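Local coordinates for binary enterotoxin of Clostridium perfringens component a (Clostridium perfringens, PDB 5WTZ), which acts as the actin-specific ADP-ribosylating component of a binary enterotoxin and binds NAD+, at residues Phe317-Val320 with Glu321-Ser324; Phe306-Asp309 with Leu310-Asp314; Ala82-Lys85 with Ser86-Thr89; Asn53-Ser56 with Ile57-Lys60. All blocks are in the same frame, centred on the assembly; numbering follows the deposited sequence.

Overall arrangement
Along the chain the order is contact 4, contact 3, contact 2, contact 1. Contacts 3 and 4 lie in the first of two ADP-ribosyltransferase-like halves. Contact 4 is on helix 36-61, and contact 3 is where the chain leaves helix 70-83; their centres are about 22 Å apart. Contacts 2 and 1 belong to the second half, which holds the NAD pocket. They follow each other between strands 295-301 and 334-337, with centres about 12 Å apart, and they touch at N322 and P313. Contacts 2 and 3 are the most distant pair, with centres about 46 Å apart. Contact 4 lies closer to the chain's centre, where the two halves meet.

Contact 1: residues Phe317-Val320 with Glu321-Ser324; sequences FNKV and ENVS
V320 and S324 are joined twice in the first turn of helix 320-330, where K319 holds the N-cap position. The acceptor is V320 O, and it serves two donors of S324. S324 N lies 3.0 Å from V320 O in a nearly straight i to i+4 bond, with an N-H...O angle of 165°. S324 OG donates to V320 O over 3.2 Å. It comes from well above the carbonyl plane, not along a lone pair. The hydroxyl sits beside its own backbone N (chi1 -62°), and this turns it back toward the preceding turn.

K319 O is also shared, but less firmly. N322 N is 3.0 Å from K319 O, yet the bond is weak because it is bent to 131°. V323 N to K319 O is straighter but long, at 3.4 Å, and is weak too. The side-chain amide of N322 runs beside the K319 chain in the same direction, and its ND2 donates to D316 O. F317 O takes a hydrogen bond from N412 ND2 of strand 411-420.

The E321 chain bends back over the N-cap residue. Its OE1 comes within 3.3 Å of K319 CB. K319 NZ points away and stays 5.5 Å from E321 OE1, so any attraction of these opposite charges acts without contact. On the buried side, F317 CB meets V323 CG2 at 4.1 Å, and both side chains rest on L414. The F317 ring presents its edge to the helix, with CE1 4.1 Å from N322 O.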
loop_
_atom_site.group_PDB
_atom_site.type_symbol
_atom_site.label_atom_id
_atom_site.label_comp_id
_atom_site.label_asym_id
_atom_site.label_seq_id
_atom_site.Cartn_x
_atom_site.Cartn_y
_atom_site.Cartn_z
ATOM N N PHE A 317 -8.014 10.747 16.002
ATOM C CA PHE A 317 -8.390 10.580 14.598
ATOM C C PHE A 317 -9.837 10.139 14.432
ATOM O O PHE A 317 -10.305 9.943 13.310
ATOM C CB PHE A 317 -7.457 9.585 13.914
ATOM C CG PHE A 317 -6.024 10.022 13.907
ATOM C CD1 PHE A 317 -5.684 11.321 13.546
ATOM C CD2 PHE A 317 -5.018 9.150 14.289
ATOM C CE1 PHE A 317 -4.357 11.735 13.549
ATOM C CE2 PHE A 317 -3.698 9.550 14.289
ATOM C CZ PHE A 317 -3.366 10.844 13.929
ATOM N N ASN A 318 -10.545 10.000 15.546
ATOM C CA ASN A 318 -11.985 9.760 15.511
ATOM C C ASN A 318 -12.745 11.019 15.110
ATOM O O ASN A 318 -13.959 10.994 14.915
ATOM C CB ASN A 318 -12.480 9.252 16.867
ATOM C CG ASN A 318 -12.190 7.775 17.077
ATOM O OD1 ASN A 318 -12.036 7.025 16.113
ATOM N ND2 ASN A 318 -12.115 7.351 18.336
ATOM N N LYS A 319 -12.016 12.122 14.991
ATOM C CA LYS A 319 -12.578 13.371 14.504
ATOM C C LYS A 319 -12.018 13.704 13.121
ATOM O O LYS A 319 -10.802 13.746 12.927
ATOM C CB LYS A 319 -12.299 14.491 15.504
ATOM C CG LYS A 319 -12.829 14.176 16.894
ATOM C CD LYS A 319 -12.572 15.301 17.875
ATOM C CE LYS A 319 -13.348 15.084 19.163
ATOM N NZ LYS A 319 -14.785 14.839 18.866
ATOM N N VAL A 320 -12.906 13.931 12.156
ATOM C CA VAL A 320 -12.483 14.137 10.776
ATOM C C VAL A 320 -11.469 15.268 10.643
ATOM O O VAL A 320 -10.507 15.139 9.886
ATOM C CB VAL A 320 -13.690 14.423 9.844
ATOM C CG1 VAL A 320 -14.534 13.176 9.674
ATOM C CG2 VAL A 320 -14.532 15.556 10.388
ATOM N N GLU A 321 -11.668 16.348 11.401
ATOM C CA GLU A 321 -10.798 17.524 11.339
ATOM C C GLU A 321 -9.353 17.169 11.641
ATOM O O GLU A 321 -8.436 17.720 11.026
ATOM C CB GLU A 321 -11.262 18.621 12.310
ATOM C CG GLU A 321 -12.744 18.594 12.658
ATOM C CD GLU A 321 -13.062 17.676 13.823
ATOM O OE1 GLU A 321 -12.350 17.756 14.849
ATOM O OE2 GLU A 321 -14.020 16.879 13.709
ATOM N N ASN A 322 -9.146 16.244 12.576
ATOM C CA ASN A 322 -7.788 15.821 12.933
ATOM C C ASN A 322 -7.101 14.973 11.868
ATOM O O ASN A 322 -5.892 15.079 11.672
ATOM C CB ASN A 322 -7.806 15.074 14.260
ATOM C CG ASN A 322 -8.133 15.982 15.416
ATOM O OD1 ASN A 322 -7.833 17.178 15.374
ATOM N ND2 ASN A 322 -8.760 15.432 16.453
ATOM N N VAL A 323 -7.860 14.133 11.178
ATOM C CA VAL A 323 -7.309 13.425 10.026
ATOM C C VAL A 323 -6.901 14.432 8.944
ATOM O O VAL A 323 -5.830 14.316 8.353
ATOM C CB VAL A 323 -8.312 12.415 9.442
ATOM C CG1 VAL A 323 -7.737 11.763 8.180
ATOM C CG2 VAL A 323 -8.689 11.371 10.486
ATOM N N SER A 324 -7.761 15.423 8.698
ATOM C CA SER A 324 -7.480 16.472 7.712
ATOM C C SER A 324 -6.223 17.270 8.052
ATOM O O SER A 324 -5.394 17.546 7.178
ATOM C CB SER A 324 -8.668 17.424 7.593
ATOM O OG SER A 324 -9.813 16.728 7.144
#

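Contact 2: residues Phe306-Asp309 with Leu310-Asp314; sequences FGLD and LNSPD
S312 reaches back to D309 across a type I beta turn, D309 to S312, on the protein surface. The turn lies in the loop between strand 295-301 and helix 320-330, beside the NAD pocket. S312 CB lies 3.5 Å from D309 O. CB also faces L308, whose CD2 is 4.1 Å away. The next bond places OG beside the backbone N of S312 (chi1 -63°), which brings it within reach of D309 N. There OG accepts a hydrogen bond from D309 N at 2.8 Å, with an N-H...O angle of 159°. A water also bonds to OG, and the same water donates to D309 OD2 at 3.1 Å. It thus bridges the hydroxyl and the carboxylate.

The backbone closes the turn in the other sense. S312 N donates to D309 O at 3.1 Å, and the bond is nearly straight at the hydrogen. The donor nevertheless stands high above the carbonyl plane. D309 therefore gives its N-H and offers its C=O to the same residue.

Beyond the turn the contact becomes apolar. L308 CD2 touches D314 CB at 3.7 Å, and the two side chains cross at about a right angle. The D314 carboxylate forms a salt bridge to K325 of helix 320-330. L308 also packs on P303 and Y315, as does L310, whose side chain is about 8 Å from the bound NAD.

The serine hydroxyl thus works as an acceptor toward a peptide N-H. That N-H probably polarises it, while the D309 carboxylate is linked to it through water.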
loop_
_atom_site.group_PDB
_atom_site.type_symbol
_atom_site.label_atom_id
_atom_site.label_comp_id
_atom_site.label_asym_id
_atom_site.label_seq_id
_atom_site.Cartn_x
_atom_site.Cartn_y
_atom_site.Cartn_z
ATOM N N PHE A 306 5.606 11.674 14.723
ATOM C CA PHE A 306 5.009 12.775 13.981
ATOM C C PHE A 306 4.739 13.963 14.900
ATOM O O PHE A 306 3.820 14.754 14.671
ATOM C CB PHE A 306 3.741 12.302 13.276
ATOM C CG PHE A 306 4.017 11.371 12.138
ATOM C CD1 PHE A 306 4.149 10.015 12.358
ATOM C CD2 PHE A 306 4.203 11.860 10.848
ATOM C CE1 PHE A 306 4.426 9.161 11.303
ATOM C CE2 PHE A 306 4.487 11.009 9.794
ATOM C CZ PHE A 306 4.597 9.666 10.018
ATOM N N GLY A 307 5.562 14.093 15.934
ATOM C CA GLY A 307 5.500 15.234 16.835
ATOM C C GLY A 307 4.238 15.315 17.675
ATOM O O GLY A 307 3.874 16.393 18.132
ATOM N N LEU A 308 3.577 14.179 17.880
ATOM C CA LEU A 308 2.394 14.113 18.731
ATOM C C LEU A 308 2.655 13.353 20.038
ATOM O O LEU A 308 3.614 12.576 20.139
ATOM C CB LEU A 308 1.232 13.458 17.976
ATOM C CG LEU A 308 0.741 14.196 16.721
ATOM C CD1 LEU A 308 -0.227 13.335 15.938
ATOM C CD2 LEU A 308 0.104 15.528 17.082
ATOM N N ASP A 309 1.815 13.619 21.036
ATOM C CA ASP A 309 1.763 12.848 22.282
ATOM C C ASP A 309 0.526 11.966 22.265
ATOM O O ASP A 309 -0.404 12.204 21.488
ATOM C CB ASP A 309 1.702 13.757 23.507
ATOM C CG ASP A 309 2.853 14.718 23.575
ATOM O OD1 ASP A 309 4.010 14.255 23.521
ATOM O OD2 ASP A 309 2.594 15.939 23.659
ATOM N N LEU A 310 0.497 10.978 23.153
ATOM C CA LEU A 310 -0.653 10.090 23.284
ATOM C C LEU A 310 -1.940 10.866 23.582
ATOM O O LEU A 310 -3.024 10.464 23.160
ATOM C CB LEU A 310 -0.391 9.053 24.380
ATOM C CG LEU A 310 -0.708 7.589 24.067
ATOM C CD1 LEU A 310 -0.019 7.123 22.786
ATOM C CD2 LEU A 310 -0.315 6.705 25.241
ATOM N N ASN A 311 -1.818 11.984 24.289
ATOM C CA ASN A 311 -2.990 12.786 24.643
ATOM C C ASN A 311 -3.100 14.116 23.898
ATOM O O ASN A 311 -3.812 15.027 24.340
ATOM C CB ASN A 311 -3.000 13.048 26.145
ATOM C CG ASN A 311 -2.962 11.768 26.949
ATOM O OD1 ASN A 311 -2.117 11.598 27.828
ATOM N ND2 ASN A 311 -3.875 10.848 26.642
ATOM N N SER A 312 -2.400 14.231 22.777
ATOM C CA SER A 312 -2.560 15.398 21.922
ATOM C C SER A 312 -3.963 15.377 21.346
ATOM O O SER A 312 -4.409 14.341 20.855
ATOM C CB SER A 312 -1.531 15.410 20.790
ATOM O OG SER A 312 -0.204 15.497 21.290
ATOM N N PRO A 313 -4.664 16.512 21.421
ATOM C CA PRO A 313 -5.935 16.695 20.718
ATOM C C PRO A 313 -5.835 16.292 19.249
ATOM O O PRO A 313 -6.767 15.690 18.707
ATOM C CB PRO A 313 -6.192 18.196 20.861
ATOM C CG PRO A 313 -5.562 18.552 22.154
ATOM C CD PRO A 313 -4.368 17.634 22.326
ATOM N N ASP A 314 -4.703 16.596 18.620
ATOM C CA ASP A 314 -4.510 16.322 17.202
ATOM C C ASP A 314 -4.402 14.821 16.920
ATOM O O ASP A 314 -4.498 14.393 15.779
ATOM C CB ASP A 314 -3.253 17.035 16.687
ATOM C CG ASP A 314 -3.427 18.541 16.583
ATOM O OD1 ASP A 314 -4.489 19.058 16.990
ATOM O OD2 ASP A 314 -2.487 19.211 16.103
HETATM O O HOH W 1 -0.390 16.385 24.417
#

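Contact 3: residues Ala82-Lys85 with Ser86-Thr89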
loop_
_atom_site.group_PDB
_atom_site.type_symbol
_atom_site.label_atom_id
_atom_site.label_comp_id
_atom_site.label_asym_id
_atom_site.label_seq_id
_atom_site.Cartn_x
_atom_site.Cartn_y
_atom_site.Cartn_z
ATOM N N ALA A 82 -12.305 -16.398 -8.240
ATOM C CA ALA A 82 -13.180 -16.155 -9.376
ATOM C C ALA A 82 -12.452 -15.375 -10.468
ATOM O O ALA A 82 -12.404 -15.817 -11.620
ATOM C CB ALA A 82 -14.441 -15.414 -8.936
ATOM N N VAL A 83 -11.866 -14.232 -10.112
ATOM C CA VAL A 83 -11.203 -13.401 -11.117
ATOM C C VAL A 83 -9.947 -14.075 -11.673
ATOM O O VAL A 83 -9.581 -13.848 -12.824
ATOM C CB VAL A 83 -10.838 -11.993 -10.569
ATOM C CG1 VAL A 83 -12.107 -11.195 -10.267
ATOM C CG2 VAL A 83 -9.921 -12.086 -9.346
ATOM N N LYS A 84 -9.306 -14.924 -10.875
ATOM C CA LYS A 84 -8.131 -15.660 -11.350
ATOM C C LYS A 84 -8.478 -16.653 -12.452
ATOM O O LYS A 84 -7.588 -17.178 -13.118
ATOM C CB LYS A 84 -7.436 -16.388 -10.193
ATOM C CG LYS A 84 -6.563 -15.479 -9.347
ATOM C CD LYS A 84 -6.025 -16.180 -8.112
ATOM C CE LYS A 84 -5.104 -15.249 -7.343
ATOM N NZ LYS A 84 -5.118 -15.468 -5.870
ATOM N N LYS A 85 -9.767 -16.914 -12.646
ATOM C CA LYS A 85 -10.211 -17.791 -13.725
ATOM C C LYS A 85 -10.471 -16.974 -14.985
ATOM O O LYS A 85 -10.929 -17.501 -15.999
ATOM C CB LYS A 85 -11.474 -18.561 -13.320
ATOM C CG LYS A 85 -11.312 -19.427 -12.076
ATOM C CD LYS A 85 -12.626 -20.101 -11.680
ATOM C CE LYS A 85 -12.452 -20.965 -10.430
ATOM N NZ LYS A 85 -13.721 -21.650 -10.025
ATOM N N SER A 86 -10.178 -15.681 -14.911
ATOM C CA SER A 86 -10.430 -14.768 -16.019
ATOM C C SER A 86 -9.214 -13.874 -16.258
ATOM O O SER A 86 -9.308 -12.650 -16.187
ATOM C CB SER A 86 -11.675 -13.917 -15.737
ATOM O OG SER A 86 -12.073 -13.204 -16.894
ATOM N N MET A 87 -8.073 -14.494 -16.547
ATOM C CA MET A 87 -6.838 -13.751 -16.770
ATOM C C MET A 87 -6.738 -13.197 -18.191
ATOM O O MET A 87 -7.138 -13.850 -19.152
ATOM C CB MET A 87 -5.634 -14.644 -16.474
ATOM C CG MET A 87 -5.569 -15.109 -15.036
ATOM S SD MET A 87 -4.142 -16.157 -14.728
ATOM C CE MET A 87 -4.130 -16.156 -12.935
ATOM N N LEU A 88 -6.203 -11.986 -18.316
ATOM C CA LEU A 88 -6.013 -11.366 -19.626
ATOM C C LEU A 88 -5.041 -12.169 -20.485
ATOM O O LEU A 88 -4.004 -12.617 -19.998
ATOM C CB LEU A 88 -5.500 -9.934 -19.474
ATOM C CG LEU A 88 -6.365 -8.929 -18.708
ATOM C CD1 LEU A 88 -5.687 -7.581 -18.758
ATOM C CD2 LEU A 88 -7.771 -8.858 -19.296
ATOM N N THR A 89 -5.385 -12.359 -21.759
ATOM C CA THR A 89 -4.518 -13.085 -22.687
ATOM C C THR A 89 -3.400 -12.174 -23.189
ATOM O O THR A 89 -2.344 -12.630 -23.621
ATOM C CB THR A 89 -5.309 -13.623 -23.888
ATOM O OG1 THR A 89 -5.935 -12.529 -24.570
ATOM C CG2 THR A 89 -6.377 -14.604 -23.429
#
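S86 folds back on V83 through its main chain. S86 N donates to V83 O at 2.8 Å, with an N-H...O angle of 148°. The donor stands well above the carbonyl plane, 58° out of it. S86 CB follows to 3.6 Å from the same V83 O. The S86 side chain is buried against R26 and W30 of helix 16-31 and A169 of strand 168-171.

The bond from S86 closes a type I beta turn, V83 to S86. Just before it, K85 N bonds to A82 O at 3.0 Å. Both are i to i+3 bonds, and S86 N stays 4.0 Å from A82 O. This is how the chain leaves helix 70-83 and turns toward strand 92-98, one of the two outermost strands of the five-stranded mixed sheet in the first ADP-ribosyltransferase-like half. Backbone hydrogen bonds between S86 and A168, and between L88 and both N165 and T166, attach the outgoing chain to its neighbours.

M87 and K84 make the outer part of the contact. The M87 side chain is extended beyond CG and passes alongside the K84 carbonyl. M87 CG is 3.5 Å from K84 O, and the terminal CE is 3.6 Å from that same oxygen. CE also approaches the K84 side chain, 4.3 Å from its CB. The amine of K84 points elsewhere, to S80 OG, and makes a long, weak ion pair with D183. K85 NZ makes a salt bridge to E38 of helix 36-61 and a hydrogen bond to N33 O in the loop before that helix.

Contact 4: residues Asn53-Ser56 with Ile57-Lys60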
loop_
_atom_site.group_PDB
_atom_site.type_symbol
_atom_site.label_atom_id
_atom_site.label_comp_id
_atom_site.label_asym_id
_atom_site.label_seq_id
_atom_site.Cartn_x
_atom_site.Cartn_y
_atom_site.Cartn_z
ATOM N N ASN A 53 -14.313 -4.114 0.296
ATOM C CA ASN A 53 -12.981 -3.549 0.164
ATOM C C ASN A 53 -12.503 -2.939 1.475
ATOM O O ASN A 53 -11.331 -3.063 1.824
ATOM C CB ASN A 53 -12.939 -2.519 -0.969
ATOM C CG ASN A 53 -12.991 -3.168 -2.335
ATOM O OD1 ASN A 53 -12.516 -4.286 -2.515
ATOM N ND2 ASN A 53 -13.565 -2.472 -3.306
ATOM N N SER A 54 -13.412 -2.315 2.215
ATOM C CA SER A 54 -13.031 -1.728 3.482
ATOM C C SER A 54 -12.673 -2.840 4.462
ATOM O O SER A 54 -11.712 -2.719 5.224
ATOM C CB SER A 54 -14.145 -0.840 4.028
ATOM O OG SER A 54 -14.169 0.382 3.309
ATOM N N TYR A 55 -13.423 -3.936 4.406
ATOM C CA TYR A 55 -13.135 -5.089 5.251
ATOM C C TYR A 55 -11.759 -5.702 4.962
ATOM O O TYR A 55 -11.053 -6.080 5.896
ATOM C CB TYR A 55 -14.231 -6.158 5.105
ATOM C CG TYR A 55 -13.994 -7.357 6.004
ATOM C CD1 TYR A 55 -14.299 -7.300 7.359
ATOM C CD2 TYR A 55 -13.432 -8.528 5.505
ATOM C CE1 TYR A 55 -14.071 -8.390 8.192
ATOM C CE2 TYR A 55 -13.205 -9.626 6.325
ATOM C CZ TYR A 55 -13.521 -9.545 7.667
ATOM O OH TYR A 55 -13.296 -10.621 8.485
ATOM N N SER A 56 -11.364 -5.803 3.692
ATOM C CA SER A 56 -10.057 -6.365 3.359
ATOM C C SER A 56 -8.953 -5.612 4.094
ATOM O O SER A 56 -7.967 -6.199 4.513
ATOM C CB SER A 56 -9.799 -6.323 1.852
ATOM O OG SER A 56 -9.499 -5.008 1.420
ATOM N N ILE A 57 -9.153 -4.307 4.259
ATOM C CA ILE A 57 -8.207 -3.465 4.980
ATOM C C ILE A 57 -8.191 -3.763 6.485
ATOM O O ILE A 57 -7.111 -3.999 7.063
ATOM C CB ILE A 57 -8.522 -1.978 4.728
ATOM C CG1 ILE A 57 -8.229 -1.659 3.258
ATOM C CG2 ILE A 57 -7.711 -1.093 5.661
ATOM C CD1 ILE A 57 -8.570 -0.235 2.822
ATOM N N LYS A 58 -9.371 -3.756 7.106
ATOM C CA LYS A 58 -9.551 -4.163 8.504
ATOM C C LYS A 58 -8.840 -5.479 8.783
ATOM O O LYS A 58 -8.071 -5.604 9.744
ATOM C CB LYS A 58 -11.040 -4.328 8.846
ATOM C CG LYS A 58 -11.853 -3.050 8.946
ATOM C CD LYS A 58 -13.331 -3.398 9.107
ATOM C CE LYS A 58 -14.188 -2.150 9.233
ATOM N NZ LYS A 58 -13.916 -1.441 10.512
ATOM N N LYS A 59 -9.109 -6.467 7.931
ATOM C CA LYS A 59 -8.665 -7.823 8.181
ATOM C C LYS A 59 -7.148 -7.939 8.110
ATOM O O LYS A 59 -6.527 -8.554 8.973
ATOM C CB LYS A 59 -9.304 -8.791 7.183
ATOM C CG LYS A 59 -8.981 -10.251 7.447
ATOM C CD LYS A 59 -9.395 -11.113 6.265
ATOM C CE LYS A 59 -9.011 -12.582 6.473
ATOM N NZ LYS A 59 -9.549 -13.107 7.753
ATOM N N LYS A 60 -6.547 -7.349 7.085
ATOM C CA LYS A 60 -5.119 -7.545 6.887
ATOM C C LYS A 60 -4.281 -6.774 7.906
ATOM O O LYS A 60 -3.147 -7.157 8.179
ATOM C CB LYS A 60 -4.716 -7.170 5.457
ATOM C CG LYS A 60 -4.816 -5.719 5.074
ATOM C CD LYS A 60 -4.683 -5.651 3.557
ATOM C CE LYS A 60 -4.393 -4.267 3.033
ATOM N NZ LYS A 60 -4.416 -4.316 1.532
HETATM O O HOH W 2 -6.855 -5.253 0.416
#
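N53 O is gripped by S56 OG and, more weakly, by I57 N. The hydroxyl donates to N53 O at 2.7 Å; the I57 N to N53 O bond is 3.5 Å long. OG stands between its own backbone N and carbonyl carbon (chi1 75°), which turns it toward the preceding turn. The same OG accepts from a water that K60 NZ also holds, at 2.8 Å from NZ. The K60 chain gets there by running past S56 O, with CG only 3.2 Å from that oxygen.

The alpha-helical bonds continue alongside. K59 N meets Y55 O at 2.8 Å, and K58 N to S54 O is nearly straight, at 171°. K59 CB lies over one face of the Y55 ring, 4.1 Å from CE2. Y55 OH and K59 NZ share N73 OD1 as a partner.

K60 NZ forms salt bridges to D138 and E217. K58 NZ makes a salt bridge to E404 and a hydrogen bond to Y402 O. Y55, S56 and K59 pack on L76 of helix 70-83, while I57 and K58 touch Y401. This part of helix 36-61 thus lies between helix 70-83 of its own half and strand 391-403 of the NAD-binding half.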